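Local coordinates for uncharacterized protein (Bacteroides eggerthii DSM 20697, PDB 4ECO) that is of unknown function but, as a leucine-rich repeat protein, probably binds partner proteins through its curved solenoid surface, at residues A93-D99 with N193-S199; L618-T623 with A631-K635; P154-F158 with S437-S441. One frame throughout, in Å; residues are numbered along the deposited sequence.

Contact 1: A93-D99 with N193-S199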
ATOM      1  N   ALA A  93      24.831 -14.231   7.077  1.00 38.79           N
ATOM      2  CA  ALA A  93      26.233 -13.827   7.015  1.00 38.15           C
ATOM      3  C   ALA A  93      26.605 -12.958   8.227  1.00 41.24           C
ATOM      4  O   ALA A  93      25.766 -12.197   8.722  1.00 41.10           O
ATOM      5  CB  ALA A  93      26.484 -13.074   5.724  1.00 38.76           C
ATOM      6  N   SER A  94      27.839 -13.123   8.741  1.00 36.31           N
ATOM      7  CA  SER A  94      28.306 -12.436   9.933  1.00 36.23           C
ATOM      8  C   SER A  94      29.739 -12.047   9.762  1.00 44.43           C
ATOM      9  O   SER A  94      30.604 -12.927   9.666  1.00 45.97           O
ATOM     10  CB  SER A  94      28.144 -13.333  11.163  1.00 38.91           C
ATOM     11  OG  SER A  94      28.792 -12.802  12.309  1.00 49.71           O
ATOM     12  N   GLY A  95      29.994 -10.738   9.758  1.00 41.00           N
ATOM     13  CA  GLY A  95      31.344 -10.215   9.613  1.00 41.44           C
ATOM     14  C   GLY A  95      31.432  -8.923   8.842  1.00 46.93           C
ATOM     15  O   GLY A  95      30.482  -8.135   8.810  1.00 46.77           O
ATOM     16  N   ARG A  96      32.591  -8.713   8.211  1.00 44.62           N
ATOM     17  CA  ARG A  96      32.909  -7.497   7.460  1.00 44.64           C
ATOM     18  C   ARG A  96      33.103  -7.828   5.981  1.00 48.27           C
ATOM     19  O   ARG A  96      33.822  -8.775   5.678  1.00 49.26           O
ATOM     20  CB  ARG A  96      34.175  -6.849   8.058  1.00 43.01           C
ATOM     21  CG  ARG A  96      33.996  -6.367   9.514  1.00 48.12           C
ATOM     22  CD  ARG A  96      35.314  -6.126  10.249  1.00 47.06           C
ATOM     23  NE  ARG A  96      36.252  -5.292   9.488  1.00 39.10           N
ATOM     24  CZ  ARG A  96      36.374  -3.975   9.620  1.00 50.91           C
ATOM     25  NH1 ARG A  96      35.641  -3.318  10.511  1.00 37.73           N
ATOM     26  NH2 ARG A  96      37.242  -3.304   8.870  1.00 36.41           N
ATOM     27  N   VAL A  97      32.423  -7.096   5.064  1.00 42.37           N
ATOM     28  CA  VAL A  97      32.523  -7.329   3.609  1.00 40.00           C
ATOM     29  C   VAL A  97      33.903  -6.839   3.192  1.00 44.70           C
ATOM     30  O   VAL A  97      34.208  -5.662   3.390  1.00 46.05           O
ATOM     31  CB  VAL A  97      31.354  -6.694   2.819  1.00 41.48           C
ATOM     32  CG1 VAL A  97      31.505  -6.941   1.327  1.00 41.08           C
ATOM     33  CG2 VAL A  97      30.013  -7.239   3.312  1.00 39.11           C
ATOM     34  N   PRO A  98      34.794  -7.769   2.763  1.00 41.70           N
ATOM     35  CA  PRO A  98      36.191  -7.382   2.501  1.00 41.45           C
ATOM     36  C   PRO A  98      36.372  -6.628   1.197  1.00 46.00           C
ATOM     37  O   PRO A  98      35.476  -6.612   0.363  1.00 45.19           O
ATOM     38  CB  PRO A  98      36.927  -8.729   2.473  1.00 43.68           C
ATOM     39  CG  PRO A  98      35.926  -9.720   2.049  1.00 47.96           C
ATOM     40  CD  PRO A  98      34.574  -9.217   2.497  1.00 43.08           C
ATOM     41  N   ASP A  99      37.568  -6.039   1.014  1.00 44.45           N
ATOM     42  CA  ASP A  99      37.951  -5.248  -0.152  1.00 45.28           C
ATOM     43  C   ASP A  99      38.005  -6.103  -1.409  1.00 48.88           C
ATOM     44  O   ASP A  99      38.032  -5.555  -2.512  1.00 50.41           O
ATOM     45  CB  ASP A  99      39.314  -4.564   0.095  1.00 49.09           C
ATOM     46  CG  ASP A  99      39.364  -3.787   1.398  1.00 60.65           C
ATOM     47  OD1 ASP A  99      38.466  -2.943   1.628  1.00 59.92           O
ATOM     48  OD2 ASP A  99      40.240  -4.079   2.217  1.00 68.44           O
ATOM     49  N   ASN A 193      21.099 -10.820   9.541  1.00 40.48           N
ATOM     50  CA  ASN A 193      22.538 -11.032   9.415  1.00 40.74           C
ATOM     51  C   ASN A 193      23.296 -10.183  10.443  1.00 45.02           C
ATOM     52  O   ASN A 193      22.710  -9.300  11.081  1.00 43.78           O
ATOM     53  CB  ASN A 193      22.987 -10.660   7.985  1.00 38.42           C
ATOM     54  CG  ASN A 193      22.707  -9.206   7.659  1.00 50.68           C
ATOM     55  OD1 ASN A 193      23.385  -8.295   8.130  1.00 38.65           O
ATOM     56  ND2 ASN A 193      21.653  -8.955   6.909  1.00 46.10           N
ATOM     57  N   ASN A 194      24.619 -10.401  10.526  1.00 41.58           N
ATOM     58  CA  ASN A 194      25.485  -9.637  11.397  1.00 41.10           C
ATOM     59  C   ASN A 194      26.621  -8.977  10.565  1.00 43.73           C
ATOM     60  O   ASN A 194      27.793  -9.058  10.935  1.00 43.40           O
ATOM     61  CB  ASN A 194      26.017 -10.503  12.522  1.00 40.89           C
ATOM     62  CG  ASN A 194      26.438  -9.681  13.705  1.00 73.62           C
ATOM     63  OD1 ASN A 194      25.604  -9.218  14.501  1.00 67.21           O
ATOM     64  ND2 ASN A 194      27.738  -9.435  13.805  1.00 70.31           N
ATOM     65  N   ILE A 195      26.254  -8.325   9.430  1.00 38.84           N
ATOM     66  CA  ILE A 195      27.205  -7.590   8.602  1.00 39.32           C
ATOM     67  C   ILE A 195      27.492  -6.282   9.359  1.00 44.14           C
ATOM     68  O   ILE A 195      26.585  -5.485   9.559  1.00 42.73           O
ATOM     69  CB  ILE A 195      26.706  -7.355   7.141  1.00 42.43           C
ATOM     70  CG1 ILE A 195      26.184  -8.619   6.407  1.00 42.46           C
ATOM     71  CG2 ILE A 195      27.705  -6.561   6.303  1.00 43.11           C
ATOM     72  CD1 ILE A 195      27.119  -9.679   6.244  1.00 52.29           C
ATOM     73  N   THR A 196      28.735  -6.080   9.813  1.00 42.02           N
ATOM     74  CA  THR A 196      29.101  -4.916  10.620  1.00 41.94           C
ATOM     75  C   THR A 196      29.885  -3.871   9.828  1.00 46.08           C
ATOM     76  O   THR A 196      30.092  -2.765  10.321  1.00 47.38           O
ATOM     77  CB  THR A 196      29.922  -5.378  11.834  1.00 51.08           C
ATOM     78  OG1 THR A 196      31.054  -6.145  11.392  1.00 58.12           O
ATOM     79  CG2 THR A 196      29.088  -6.199  12.816  1.00 48.77           C
ATOM     80  N   PHE A 197      30.294  -4.203   8.606  1.00 41.33           N
ATOM     81  CA  PHE A 197      31.098  -3.326   7.770  1.00 41.64           C
ATOM     82  C   PHE A 197      30.924  -3.693   6.292  1.00 44.18           C
ATOM     83  O   PHE A 197      30.767  -4.875   5.956  1.00 43.20           O
ATOM     84  CB  PHE A 197      32.589  -3.466   8.194  1.00 44.69           C
ATOM     85  CG  PHE A 197      33.526  -2.414   7.679  1.00 47.77           C
ATOM     86  CD1 PHE A 197      34.097  -2.525   6.419  1.00 51.47           C
ATOM     87  CD2 PHE A 197      33.847  -1.309   8.455  1.00 52.06           C
ATOM     88  CE1 PHE A 197      34.922  -1.519   5.920  1.00 53.13           C
ATOM     89  CE2 PHE A 197      34.687  -0.312   7.960  1.00 55.99           C
ATOM     90  CZ  PHE A 197      35.230  -0.432   6.700  1.00 53.60           C
ATOM     91  N   VAL A 198      30.947  -2.678   5.412  1.00 40.33           N
ATOM     92  CA  VAL A 198      30.890  -2.847   3.958  1.00 39.97           C
ATOM     93  C   VAL A 198      32.010  -1.997   3.397  1.00 46.40           C
ATOM     94  O   VAL A 198      32.065  -0.788   3.657  1.00 46.88           O
ATOM     95  CB  VAL A 198      29.530  -2.563   3.256  1.00 41.94           C
ATOM     96  CG1 VAL A 198      29.572  -3.042   1.808  1.00 41.70           C
ATOM     97  CG2 VAL A 198      28.377  -3.233   3.977  1.00 40.38           C
ATOM     98  N   SER A 199      32.915  -2.648   2.649  1.00 42.85           N
ATOM     99  CA  SER A 199      34.092  -2.061   2.030  1.00 43.62           C
ATOM    100  C   SER A 199      33.756  -0.950   1.000  1.00 49.73           C
ATOM    101  O   SER A 199      32.776  -1.021   0.253  1.00 50.07           O
ATOM    102  CB  SER A 199      34.902  -3.158   1.342  1.00 46.60           C
ATOM    103  OG  SER A 199      35.977  -2.667   0.561  1.00 54.00           O
TER
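Backbone bonds join A93-D99 and N193-S199 in parallel: N194 N gives to A93 O (2.8 Å), G95 N to N194 O, T196 N to G95 O (2.9 Å) and V97 N to F197 O. G95 sits at a corner of the chain with phi/psi 145/-153, where any CB would run into the carbonyl O of S94; only glycine fits comfortably. A cation-pi stack follows: the R96 guanidinium lies over one face of the F197 ring, CZ 4.0 Å from the ring centroid and the planes 27° apart. A bend at chi3 lays it there, and a salt bridge from NE to E228 helps hold its rotation. Among polar side chains, S199 OG gives to D99 OD1 at 2.7 Å, on the anti side of a carboxylate that also accepts from E228 N and N229 N. Apolar contacts collect around I195, whose CD1 meets A93 CB (3.5 Å) and whose CG2 meets V97 CG2 (3.8 Å). The G95-P98 sequence, Gly-Arg-Val-Pro, resembles the Gly-x-Ile-Pro of plant-type leucine-rich repeats, where a second parallel sheet forms. P98 packs on I38 and A41 of helix 27-41, while D99 rests on Y234 and A235 of helix 233-238.

Contact 2: L618-T623 with A631-K635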
ATOM      1  N   LEU A 618     -31.338 -18.104   5.543  1.00 53.71           N
ATOM      2  CA  LEU A 618     -32.186 -17.396   6.505  1.00 51.64           C
ATOM      3  C   LEU A 618     -31.569 -17.346   7.905  1.00 53.08           C
ATOM      4  O   LEU A 618     -31.247 -18.382   8.488  1.00 52.64           O
ATOM      5  CB  LEU A 618     -33.579 -18.052   6.585  1.00 52.24           C
ATOM      6  CG  LEU A 618     -34.531 -17.501   7.634  1.00 56.26           C
ATOM      7  CD1 LEU A 618     -35.135 -16.170   7.196  1.00 56.33           C
ATOM      8  CD2 LEU A 618     -35.587 -18.506   7.967  1.00 56.94           C
ATOM      9  N   PHE A 619     -31.463 -16.118   8.453  1.00 47.14           N
ATOM     10  CA  PHE A 619     -30.983 -15.831   9.804  1.00 45.08           C
ATOM     11  C   PHE A 619     -32.210 -15.540  10.644  1.00 48.81           C
ATOM     12  O   PHE A 619     -32.959 -14.609  10.340  1.00 49.38           O
ATOM     13  CB  PHE A 619     -29.979 -14.674   9.789  1.00 45.20           C
ATOM     14  CG  PHE A 619     -28.843 -14.888   8.817  1.00 46.00           C
ATOM     15  CD1 PHE A 619     -27.685 -15.554   9.207  1.00 47.82           C
ATOM     16  CD2 PHE A 619     -28.924 -14.418   7.507  1.00 48.50           C
ATOM     17  CE1 PHE A 619     -26.623 -15.744   8.302  1.00 47.18           C
ATOM     18  CE2 PHE A 619     -27.863 -14.611   6.602  1.00 49.85           C
ATOM     19  CZ  PHE A 619     -26.716 -15.262   7.011  1.00 46.52           C
ATOM     20  N   TYR A 620     -32.484 -16.395  11.623  1.00 44.70           N
ATOM     21  CA  TYR A 620     -33.694 -16.299  12.435  1.00 45.64           C
ATOM     22  C   TYR A 620     -33.521 -16.930  13.830  1.00 52.51           C
ATOM     23  O   TYR A 620     -32.495 -17.575  14.110  1.00 53.04           O
ATOM     24  CB  TYR A 620     -34.841 -17.035  11.688  1.00 47.09           C
ATOM     25  CG  TYR A 620     -34.782 -18.554  11.790  1.00 48.07           C
ATOM     26  CD1 TYR A 620     -33.779 -19.281  11.149  1.00 47.88           C
ATOM     27  CD2 TYR A 620     -35.729 -19.262  12.533  1.00 50.44           C
ATOM     28  CE1 TYR A 620     -33.710 -20.669  11.259  1.00 47.29           C
ATOM     29  CE2 TYR A 620     -35.676 -20.654  12.638  1.00 51.95           C
ATOM     30  CZ  TYR A 620     -34.663 -21.353  12.001  1.00 53.72           C
ATOM     31  OH  TYR A 620     -34.625 -22.723  12.069  1.00 50.15           O
ATOM     32  N   ASP A 621     -34.562 -16.784  14.674  1.00 48.96           N
ATOM     33  CA  ASP A 621     -34.668 -17.393  16.005  1.00 49.61           C
ATOM     34  C   ASP A 621     -35.855 -18.322  16.001  1.00 54.26           C
ATOM     35  O   ASP A 621     -36.919 -17.914  15.532  1.00 54.07           O
ATOM     36  CB  ASP A 621     -34.827 -16.336  17.123  1.00 51.20           C
ATOM     37  CG  ASP A 621     -33.868 -15.174  17.088  1.00 55.07           C
ATOM     38  OD1 ASP A 621     -32.642 -15.421  17.089  1.00 54.23           O
ATOM     39  OD2 ASP A 621     -34.348 -14.007  17.144  1.00 60.17           O
ATOM     40  N   LYS A 622     -35.712 -19.551  16.548  1.00 50.75           N
ATOM     41  CA  LYS A 622     -36.816 -20.537  16.582  1.00 50.43           C
ATOM     42  C   LYS A 622     -37.967 -20.035  17.460  1.00 56.54           C
ATOM     43  O   LYS A 622     -39.087 -20.518  17.324  1.00 58.63           O
ATOM     44  CB  LYS A 622     -36.317 -21.908  17.054  1.00 51.70           C
ATOM     45  CG  LYS A 622     -35.317 -22.528  16.075  1.00 48.30           C
ATOM     46  CD  LYS A 622     -34.763 -23.858  16.530  1.00 57.27           C
ATOM     47  CE  LYS A 622     -33.737 -24.381  15.543  1.00 72.54           C
ATOM     48  NZ  LYS A 622     -33.062 -25.622  16.020  1.00 83.83           N
ATOM     49  N   THR A 623     -37.716 -18.999  18.281  1.00 53.18           N
ATOM     50  CA  THR A 623     -38.702 -18.354  19.159  1.00 53.77           C
ATOM     51  C   THR A 623     -39.553 -17.313  18.406  1.00 57.69           C
ATOM     52  O   THR A 623     -40.519 -16.806  18.975  1.00 58.34           O
ATOM     53  CB  THR A 623     -37.998 -17.678  20.361  1.00 59.61           C
ATOM     54  OG1 THR A 623     -36.831 -16.981  19.910  1.00 60.43           O
ATOM     55  CG2 THR A 623     -37.624 -18.661  21.436  1.00 55.86           C
ATOM     56  N   ALA A 631     -40.050 -27.144   8.950  1.00 62.23           N
ATOM     57  CA  ALA A 631     -38.649 -27.556   8.886  1.00 61.09           C
ATOM     58  C   ALA A 631     -37.709 -26.621   9.668  1.00 66.83           C
ATOM     59  O   ALA A 631     -36.524 -26.955   9.834  1.00 66.44           O
ATOM     60  CB  ALA A 631     -38.204 -27.619   7.434  1.00 60.65           C
ATOM     61  N   LEU A 632     -38.225 -25.455  10.142  1.00 63.56           N
ATOM     62  CA  LEU A 632     -37.424 -24.467  10.866  1.00 61.74           C
ATOM     63  C   LEU A 632     -37.424 -24.710  12.375  1.00 69.01           C
ATOM     64  O   LEU A 632     -36.666 -24.045  13.078  1.00 68.27           O
ATOM     65  CB  LEU A 632     -37.908 -23.039  10.563  1.00 59.89           C
ATOM     66  CG  LEU A 632     -37.603 -22.497   9.164  1.00 60.79           C
ATOM     67  CD1 LEU A 632     -38.183 -21.123   8.992  1.00 59.88           C
ATOM     68  CD2 LEU A 632     -36.121 -22.483   8.864  1.00 58.25           C
ATOM     69  N   ASP A 633     -38.232 -25.682  12.867  1.00 69.50           N
ATOM     70  CA  ASP A 633     -38.351 -26.075  14.281  1.00 71.19           C
ATOM     71  C   ASP A 633     -38.755 -24.843  15.129  1.00 74.80           C
ATOM     72  O   ASP A 633     -38.069 -24.473  16.081  1.00 74.23           O
ATOM     73  CB  ASP A 633     -37.036 -26.738  14.789  1.00 73.30           C
ATOM     74  CG  ASP A 633     -37.032 -27.269  16.223  1.00 90.47           C
ATOM     75  OD1 ASP A 633     -38.131 -27.556  16.759  1.00 96.27           O
ATOM     76  OD2 ASP A 633     -35.928 -27.419  16.800  1.00 91.05           O
ATOM     77  N   ILE A 634     -39.882 -24.212  14.761  1.00 71.51           N
ATOM     78  CA  ILE A 634     -40.395 -23.033  15.460  1.00 71.47           C
ATOM     79  C   ILE A 634     -40.999 -23.479  16.818  1.00 77.26           C
ATOM     80  O   ILE A 634     -41.948 -24.271  16.840  1.00 79.41           O
ATOM     81  CB  ILE A 634     -41.406 -22.257  14.558  1.00 74.08           C
ATOM     82  CG1 ILE A 634     -40.778 -21.855  13.189  1.00 72.69           C
ATOM     83  CG2 ILE A 634     -42.032 -21.049  15.282  1.00 74.59           C
ATOM     84  CD1 ILE A 634     -39.467 -20.962  13.236  1.00 77.92           C
ATOM     85  N   LYS A 635     -40.412 -22.996  17.934  1.00 72.43           N
ATOM     86  CA  LYS A 635     -40.826 -23.312  19.306  1.00 98.46           C
ATOM     87  C   LYS A 635     -42.232 -22.800  19.608  1.00116.21           C
ATOM     88  O   LYS A 635     -42.611 -21.748  19.113  1.00 82.93           O
ATOM     89  CB  LYS A 635     -39.841 -22.718  20.321  1.00100.41           C
ATOM     90  CG  LYS A 635     -38.471 -23.398  20.360  1.00113.64           C
ATOM     91  CD  LYS A 635     -37.652 -22.873  21.549  1.00123.66           C
ATOM     92  CE  LYS A 635     -36.345 -23.604  21.765  1.00135.01           C
ATOM     93  NZ  LYS A 635     -35.601 -23.086  22.951  1.00141.26           N
TER
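Y620 against L632, and K622 against D633 to K635, make a surface contact that lays the C-terminal tail alongside the chain leaving strand 617-619, at the far end of the leucine-rich repeat solenoid. Y620 OH gives to L632 O, 2.6 Å away; the hydroxyl comes in the carbonyl plane onto a lone pair, and L632 O lies at the edge of the ring, in its plane. With CG set between the backbone N and the carbonyl carbon (chi1 77°), the ring reaches across to the tail. L632 CD2 touches Y620 CZ at 3.6 Å, and I634 CD1 approaches Y620 CE2 obliquely at 3.9 Å. With alanine at position Y620, L632 O is likely to lose its hydroxyl donor, and a gap would probably open beside the side chains of L632 and I634. Next to the ring, L618 CD2 meets L632 CD1 (3.8 Å), the two leucines crossing at about a right angle.

Further along, K635 N gives to K622 O (2.9 Å). The K622 side chain runs extended past D633 O, which lies 3.3 Å from K622 CB, and ends in a weak salt bridge from NZ to D633 OD2 (3.5 Å). D633 has left-handed backbone angles, which turn the tail out of the 3-10 segment. Beneath this edge, L632 packs on I611 of helix 608-612 and, with Y620 and I634, on I626 of strand 625-627, while L618 leans on L592 of the parallel neighbour strand 591-593.

Contact 3: P154-F158 with S437-S441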
ATOM      1  N   PRO A 154      -9.030   0.421  -0.914  1.00 34.70           N
ATOM      2  CA  PRO A 154      -9.850   1.143   0.076  1.00 34.06           C
ATOM      3  C   PRO A 154     -11.315   0.668   0.090  1.00 39.01           C
ATOM      4  O   PRO A 154     -12.000   0.933   1.077  1.00 38.92           O
ATOM      5  CB  PRO A 154      -9.728   2.606  -0.365  1.00 35.85           C
ATOM      6  CG  PRO A 154      -8.445   2.660  -1.166  1.00 40.37           C
ATOM      7  CD  PRO A 154      -8.427   1.356  -1.892  1.00 35.96           C
ATOM      8  N   ARG A 155     -11.784  -0.086  -0.958  1.00 34.77           N
ATOM      9  CA  ARG A 155     -13.162  -0.604  -0.995  1.00 33.98           C
ATOM     10  C   ARG A 155     -13.356  -1.738   0.053  1.00 41.12           C
ATOM     11  O   ARG A 155     -14.477  -2.078   0.388  1.00 42.07           O
ATOM     12  CB  ARG A 155     -13.550  -1.078  -2.396  1.00 27.11           C
ATOM     13  CG  ARG A 155     -13.416   0.012  -3.440  1.00 30.32           C
ATOM     14  CD  ARG A 155     -13.720  -0.484  -4.830  1.00 32.69           C
ATOM     15  NE  ARG A 155     -12.927  -1.670  -5.122  1.00 38.54           N
ATOM     16  CZ  ARG A 155     -13.199  -2.539  -6.086  1.00 50.73           C
ATOM     17  NH1 ARG A 155     -14.258  -2.366  -6.867  1.00 30.29           N
ATOM     18  NH2 ARG A 155     -12.431  -3.610  -6.255  1.00 35.17           N
ATOM     19  N   GLU A 156     -12.266  -2.247   0.619  1.00 39.66           N
ATOM     20  CA  GLU A 156     -12.233  -3.273   1.664  1.00 40.53           C
ATOM     21  C   GLU A 156     -13.121  -2.873   2.871  1.00 45.07           C
ATOM     22  O   GLU A 156     -13.759  -3.726   3.496  1.00 46.24           O
ATOM     23  CB  GLU A 156     -10.756  -3.487   2.107  1.00 41.53           C
ATOM     24  CG  GLU A 156     -10.523  -4.567   3.150  1.00 54.49           C
ATOM     25  CD  GLU A 156     -11.060  -5.958   2.860  1.00 84.97           C
ATOM     26  OE1 GLU A 156     -10.997  -6.403   1.688  1.00 74.58           O
ATOM     27  OE2 GLU A 156     -11.516  -6.615   3.826  1.00 87.26           O
ATOM     28  N   ASP A 157     -13.173  -1.577   3.163  1.00 41.34           N
ATOM     29  CA  ASP A 157     -13.924  -1.011   4.276  1.00 41.57           C
ATOM     30  C   ASP A 157     -15.425  -1.005   4.046  1.00 44.42           C
ATOM     31  O   ASP A 157     -16.169  -0.641   4.973  1.00 46.44           O
ATOM     32  CB  ASP A 157     -13.450   0.404   4.591  1.00 43.58           C
ATOM     33  CG  ASP A 157     -12.137   0.396   5.322  1.00 51.51           C
ATOM     34  OD1 ASP A 157     -11.918  -0.532   6.130  1.00 50.97           O
ATOM     35  OD2 ASP A 157     -11.340   1.340   5.116  1.00 63.46           O
ATOM     36  N   PHE A 158     -15.876  -1.431   2.847  1.00 36.11           N
ATOM     37  CA  PHE A 158     -17.292  -1.593   2.585  1.00 34.33           C
ATOM     38  C   PHE A 158     -17.797  -2.795   3.342  1.00 38.21           C
ATOM     39  O   PHE A 158     -17.045  -3.747   3.549  1.00 36.52           O
ATOM     40  CB  PHE A 158     -17.559  -1.758   1.097  1.00 35.09           C
ATOM     41  CG  PHE A 158     -17.577  -0.475   0.334  1.00 36.16           C
ATOM     42  CD1 PHE A 158     -18.406   0.571   0.726  1.00 39.85           C
ATOM     43  CD2 PHE A 158     -16.887  -0.355  -0.861  1.00 38.08           C
ATOM     44  CE1 PHE A 158     -18.475   1.743  -0.016  1.00 41.55           C
ATOM     45  CE2 PHE A 158     -16.961   0.813  -1.613  1.00 41.85           C
ATOM     46  CZ  PHE A 158     -17.738   1.864  -1.172  1.00 41.31           C
ATOM     47  N   SER A 437     -14.155   5.372  -6.573  1.00 38.48           N
ATOM     48  CA  SER A 437     -14.546   5.082  -5.192  1.00 37.71           C
ATOM     49  C   SER A 437     -13.896   6.029  -4.176  1.00 41.81           C
ATOM     50  O   SER A 437     -12.697   6.286  -4.245  1.00 42.40           O
ATOM     51  CB  SER A 437     -14.194   3.637  -4.833  1.00 39.28           C
ATOM     52  OG  SER A 437     -14.692   3.238  -3.565  1.00 38.15           O
ATOM     53  N   ILE A 438     -14.683   6.520  -3.212  1.00 36.90           N
ATOM     54  CA  ILE A 438     -14.140   7.401  -2.181  1.00 36.17           C
ATOM     55  C   ILE A 438     -14.463   6.775  -0.817  1.00 40.23           C
ATOM     56  O   ILE A 438     -15.593   6.367  -0.545  1.00 38.10           O
ATOM     57  CB  ILE A 438     -14.580   8.912  -2.304  1.00 38.47           C
ATOM     58  CG1 ILE A 438     -13.820   9.798  -1.301  1.00 38.54           C
ATOM     59  CG2 ILE A 438     -16.082   9.119  -2.241  1.00 35.79           C
ATOM     60  CD1 ILE A 438     -13.739  11.219  -1.651  1.00 46.23           C
ATOM     61  N   ASN A 439     -13.431   6.635   0.001  1.00 38.81           N
ATOM     62  CA  ASN A 439     -13.577   6.071   1.332  1.00 37.53           C
ATOM     63  C   ASN A 439     -13.452   7.198   2.321  1.00 38.49           C
ATOM     64  O   ASN A 439     -12.348   7.682   2.572  1.00 39.10           O
ATOM     65  CB  ASN A 439     -12.552   4.958   1.588  1.00 34.32           C
ATOM     66  CG  ASN A 439     -12.765   4.224   2.897  1.00 45.69           C
ATOM     67  OD1 ASN A 439     -13.476   4.666   3.812  1.00 33.75           O
ATOM     68  ND2 ASN A 439     -12.134   3.076   3.018  1.00 34.79           N
ATOM     69  N   LEU A 440     -14.588   7.644   2.838  1.00 32.56           N
ATOM     70  CA  LEU A 440     -14.662   8.713   3.831  1.00 32.90           C
ATOM     71  C   LEU A 440     -15.151   8.161   5.190  1.00 39.28           C
ATOM     72  O   LEU A 440     -15.622   8.936   6.030  1.00 40.64           O
ATOM     73  CB  LEU A 440     -15.577   9.838   3.333  1.00 32.98           C
ATOM     74  CG  LEU A 440     -14.995  10.737   2.257  1.00 36.00           C
ATOM     75  CD1 LEU A 440     -16.089  11.511   1.577  1.00 35.71           C
ATOM     76  CD2 LEU A 440     -13.956  11.661   2.838  1.00 35.03           C
ATOM     77  N   SER A 441     -15.027   6.823   5.407  1.00 35.28           N
ATOM     78  CA  SER A 441     -15.454   6.182   6.663  1.00 35.83           C
ATOM     79  C   SER A 441     -14.577   6.654   7.845  1.00 43.28           C
ATOM     80  O   SER A 441     -13.472   7.145   7.631  1.00 45.16           O
ATOM     81  CB  SER A 441     -15.444   4.650   6.550  1.00 35.74           C
ATOM     82  OG  SER A 441     -14.176   4.120   6.202  1.00 35.48           O
TER
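N439 ND2 is gripped by two acceptors from P154-F158: D157 OD2 at 2.8 Å, and P154 O at 2.9 Å through a weak, bent bond. D157 OD2 uses its anti lone pair and lies close to the plane of the N439 amide, although the carboxylate and amide planes stand 78° apart, so that the carboxylate is turned nearly upright to the amide it holds. The other end of the amide is engaged too: N439 OD1 accepts from S441 N at 3.1 Å, closing an Asx turn. With ND2 facing the 3-10 turn and OD1 turned back to the loop that follows its own strand, the amide is fixed in rotation. CG lies opposite the backbone N (chi1 -173°), which carries the amide out from the strand toward P154 and D157.

In leucine-rich repeats, alternate residues of each strand face the core and the concave surface. I438 and L440 here take the consensus hydrophobic positions, whereas S437, N439 and S441 point toward 154-158, which therefore occupies part of the concave face, a common site for partner binding in this family.

S437 marks the other end of the contact. Its OG, hydrogen-bonded to S461 OG, lies 3.5 Å from R155 CG and 3.9 Å from F158 CE2. The R155 chain passes over this serine and bends at chi3, its guanidinium reaching K173 O and a salt bridge with D153. P154 CB packs against N439 CB at 4.2 Å, and the proline also touches A406 and D408 of strand 404-408. On the neighbouring strand 461-463, F158 touches S461 and N463, and D157 O accepts from N463 ND2.

From the N terminus, contact 1 opens at 93-99 and closes at 193-199, bringing together the two ends of a 93-residue excursion that carries helices 135-142, 144-149 and 160-168. Within that excursion lies 154-158, which reaches forward to 437-441; contacts 1 and 3 therefore cross along the chain, their centres about 46 Å apart. Contact 3 closes the longest loop, 278 residues, and ties the excursion to the concave side of the repeat strands. Contact 2 follows in series, closing a loop of seven residues at the C-terminal end; its centre is about 69 Å from that of contact 1, on the opposite side of the chain's centre.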